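Local coordinates for Pap fimbrial major pilin protein (Escherichia coli, PDB 2UY6) that polymerizes into the thick right-handed helical rod of P pili, filaments that let the bacterium colonize the epithelium of host organs, at residues G100-Q106 and T134-S140. The protein carries 2 engineered substitutions. Residues are numbered along the deposited sequence; the frame is centred on the assembly and turned at random.
Sequences GLAIVVQ and TAVVKKS. Engineered in segment 100-106: Leu101 (natural residue Thr).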
ATOM      1  N   GLY B 100     -24.712 -12.988 -29.617  1.00 38.58           N
ATOM      2  CA  GLY B 100     -24.931 -11.722 -30.293  1.00 35.56           C
ATOM      3  C   GLY B 100     -25.196 -10.593 -29.304  1.00 34.70           C
ATOM      4  O   GLY B 100     -25.430  -9.447 -29.693  1.00 35.68           O
ATOM      5  N   LEU B 101     -25.163 -10.907 -28.016  1.00 31.66           N
ATOM      6  CA  LEU B 101     -25.404  -9.895 -27.002  1.00 30.51           C
ATOM      7  C   LEU B 101     -24.134  -9.143 -26.598  1.00 31.06           C
ATOM      8  O   LEU B 101     -23.010  -9.598 -26.832  1.00 31.78           O
ATOM      9  CB  LEU B 101     -26.029 -10.544 -25.769  1.00 28.77           C
ATOM     10  CG  LEU B 101     -27.277 -11.388 -26.036  1.00 26.87           C
ATOM     11  CD1 LEU B 101     -27.752 -12.023 -24.730  1.00 21.95           C
ATOM     12  CD2 LEU B 101     -28.364 -10.518 -26.652  1.00 24.10           C
ATOM     13  N   ALA B 102     -24.335  -7.980 -25.989  1.00 30.17           N
ATOM     14  CA  ALA B 102     -23.246  -7.133 -25.520  1.00 27.88           C
ATOM     15  C   ALA B 102     -23.640  -6.557 -24.154  1.00 27.29           C
ATOM     16  O   ALA B 102     -24.830  -6.447 -23.841  1.00 25.57           O
ATOM     17  CB  ALA B 102     -23.005  -6.010 -26.512  1.00 27.02           C
ATOM     18  N   ILE B 103     -22.648  -6.201 -23.340  1.00 26.05           N
ATOM     19  CA  ILE B 103     -22.916  -5.640 -22.021  1.00 24.83           C
ATOM     20  C   ILE B 103     -22.509  -4.179 -21.935  1.00 25.41           C
ATOM     21  O   ILE B 103     -21.430  -3.793 -22.381  1.00 24.74           O
ATOM     22  CB  ILE B 103     -22.186  -6.416 -20.909  1.00 25.41           C
ATOM     23  CG1 ILE B 103     -22.693  -7.859 -20.863  1.00 22.49           C
ATOM     24  CG2 ILE B 103     -22.419  -5.732 -19.552  1.00 25.06           C
ATOM     25  CD1 ILE B 103     -22.031  -8.708 -19.797  1.00 20.05           C
ATOM     26  N   VAL B 104     -23.391  -3.379 -21.348  1.00 25.46           N
ATOM     27  CA  VAL B 104     -23.188  -1.948 -21.176  1.00 25.89           C
ATOM     28  C   VAL B 104     -23.163  -1.616 -19.677  1.00 27.09           C
ATOM     29  O   VAL B 104     -24.008  -2.090 -18.913  1.00 26.96           O
ATOM     30  CB  VAL B 104     -24.324  -1.175 -21.890  1.00 26.37           C
ATOM     31  CG1 VAL B 104     -24.491   0.214 -21.300  1.00 28.14           C
ATOM     32  CG2 VAL B 104     -24.009  -1.083 -23.377  1.00 26.66           C
ATOM     33  N   VAL B 105     -22.188  -0.813 -19.256  1.00 27.69           N
ATOM     34  CA  VAL B 105     -22.066  -0.455 -17.847  1.00 29.39           C
ATOM     35  C   VAL B 105     -22.086   1.051 -17.624  1.00 31.42           C
ATOM     36  O   VAL B 105     -21.333   1.807 -18.255  1.00 29.48           O
ATOM     37  CB  VAL B 105     -20.776  -1.051 -17.221  1.00 29.73           C
ATOM     38  CG1 VAL B 105     -20.682  -0.678 -15.734  1.00 28.16           C
ATOM     39  CG2 VAL B 105     -20.786  -2.561 -17.379  1.00 27.49           C
ATOM     40  N   GLN B 106     -22.962   1.464 -16.711  1.00 33.95           N
ATOM     41  CA  GLN B 106     -23.156   2.864 -16.361  1.00 38.01           C
ATOM     42  C   GLN B 106     -22.620   3.154 -14.956  1.00 38.48           C
ATOM     43  O   GLN B 106     -22.930   2.444 -13.993  1.00 37.01           O
ATOM     44  CB  GLN B 106     -24.650   3.200 -16.445  1.00 40.19           C
ATOM     45  CG  GLN B 106     -24.983   4.678 -16.345  1.00 45.34           C
ATOM     46  CD  GLN B 106     -26.445   4.970 -16.655  1.00 49.10           C
ATOM     47  OE1 GLN B 106     -26.950   4.615 -17.729  1.00 50.67           O
ATOM     48  NE2 GLN B 106     -27.133   5.624 -15.718  1.00 49.87           N
ATOM     49  N   THR B 134     -24.143   0.073 -12.859  1.00 25.88           N
ATOM     50  CA  THR B 134     -25.270  -0.760 -13.264  1.00 25.11           C
ATOM     51  C   THR B 134     -24.888  -1.336 -14.612  1.00 23.61           C
ATOM     52  O   THR B 134     -24.204  -0.691 -15.405  1.00 22.58           O
ATOM     53  CB  THR B 134     -26.587   0.022 -13.403  1.00 25.65           C
ATOM     54  OG1 THR B 134     -26.321   1.313 -13.954  1.00 31.64           O
ATOM     55  CG2 THR B 134     -27.275   0.155 -12.061  1.00 25.14           C
ATOM     56  N   ALA B 135     -25.309  -2.565 -14.863  1.00 23.46           N
ATOM     57  CA  ALA B 135     -24.982  -3.212 -16.116  1.00 22.30           C
ATOM     58  C   ALA B 135     -26.227  -3.786 -16.760  1.00 22.23           C
ATOM     59  O   ALA B 135     -27.071  -4.387 -16.088  1.00 21.09           O
ATOM     60  CB  ALA B 135     -23.957  -4.310 -15.875  1.00 19.58           C
ATOM     61  N   VAL B 136     -26.328  -3.598 -18.070  1.00 23.33           N
ATOM     62  CA  VAL B 136     -27.461  -4.098 -18.842  1.00 27.83           C
ATOM     63  C   VAL B 136     -26.977  -4.922 -20.026  1.00 28.47           C
ATOM     64  O   VAL B 136     -25.933  -4.639 -20.617  1.00 29.59           O
ATOM     65  CB  VAL B 136     -28.330  -2.943 -19.401  1.00 27.98           C
ATOM     66  CG1 VAL B 136     -29.063  -2.231 -18.272  1.00 29.30           C
ATOM     67  CG2 VAL B 136     -27.446  -1.961 -20.147  1.00 31.14           C
ATOM     68  N   VAL B 137     -27.738  -5.951 -20.366  1.00 29.44           N
ATOM     69  CA  VAL B 137     -27.409  -6.802 -21.500  1.00 30.73           C
ATOM     70  C   VAL B 137     -28.321  -6.401 -22.664  1.00 31.01           C
ATOM     71  O   VAL B 137     -29.508  -6.131 -22.461  1.00 31.72           O
ATOM     72  CB  VAL B 137     -27.647  -8.290 -21.166  1.00 30.65           C
ATOM     73  CG1 VAL B 137     -27.399  -9.155 -22.401  1.00 30.33           C
ATOM     74  CG2 VAL B 137     -26.737  -8.709 -20.027  1.00 29.87           C
ATOM     75  N   LYS B 138     -27.773  -6.337 -23.872  1.00 31.35           N
ATOM     76  CA  LYS B 138     -28.585  -5.987 -25.030  1.00 32.17           C
ATOM     77  C   LYS B 138     -27.987  -6.537 -26.314  1.00 32.63           C
ATOM     78  O   LYS B 138     -26.860  -7.028 -26.319  1.00 31.17           O
ATOM     79  CB  LYS B 138     -28.746  -4.469 -25.142  1.00 30.68           C
ATOM     80  CG  LYS B 138     -27.528  -3.725 -25.641  1.00 31.52           C
ATOM     81  CD  LYS B 138     -27.779  -2.233 -25.596  1.00 33.20           C
ATOM     82  CE  LYS B 138     -26.793  -1.479 -26.449  1.00 36.02           C
ATOM     83  NZ  LYS B 138     -26.954  -1.861 -27.880  1.00 37.94           N
ATOM     84  N   LYS B 139     -28.758  -6.470 -27.396  1.00 34.37           N
ATOM     85  CA  LYS B 139     -28.286  -6.951 -28.682  1.00 35.37           C
ATOM     86  C   LYS B 139     -27.100  -6.083 -29.060  1.00 35.67           C
ATOM     87  O   LYS B 139     -27.100  -4.880 -28.813  1.00 34.28           O
ATOM     88  CB  LYS B 139     -29.384  -6.833 -29.742  1.00 36.21           C
ATOM     89  CG  LYS B 139     -28.986  -7.426 -31.090  1.00 39.27           C
ATOM     90  CD  LYS B 139     -30.145  -7.453 -32.077  1.00 40.15           C
ATOM     91  CE  LYS B 139     -30.591  -6.055 -32.460  1.00 38.87           C
ATOM     92  NZ  LYS B 139     -31.723  -6.096 -33.434  1.00 41.39           N
ATOM     93  N   SER B 140     -26.083  -6.710 -29.638  1.00 37.12           N
ATOM     94  CA  SER B 140     -24.872  -6.023 -30.056  1.00 37.57           C
ATOM     95  C   SER B 140     -25.182  -4.969 -31.101  1.00 38.98           C
ATOM     96  O   SER B 140     -26.143  -5.104 -31.848  1.00 40.13           O
ATOM     97  CB  SER B 140     -23.887  -7.031 -30.640  1.00 36.69           C
ATOM     98  OG  SER B 140     -22.838  -6.370 -31.311  1.00 37.81           O
TER
HETATM   99  O   HOH W   1     -25.408   3.480 -12.753  1.00 35.23           O
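Two antiparallel strands exchange backbone hydrogen bonds at every second residue, as 100-106 and 134-140 illustrate. Gly100, at backbone angles suited to glycine, opens the ladder by accepting a bond at its O from Ser140 N (2.8 Å). The engineered Leu101 sets its CD1 3.7 Å from Val137 CG1. Ala102 pairs doubly with Lys138: Ala102 N to Lys138 O at 2.7 Å, Lys138 N to Ala102 O at 2.9 Å. The Lys138 ammonium (NZ) donates to Lys139 O and forms a salt bridge with Glu92. Ile103, a non-hydrogen-bonded partner of Val137, shares its buried face with Val105 and Ala135, and also packs on an apolar side chain of the PapD chaperone. Val104 and Val136 form the next doubly bonded pair on the other, partly exposed face. At Gln106 the ladder ends in reciprocal bonds with Thr134, where a water joins Gln106 O to Thr134 OG1. Strands 93-94 and 52-59 flank this pair, making it the interior of an antiparallel sheet in the incomplete immunoglobulin-like fold of pilins, which a donor strand completes.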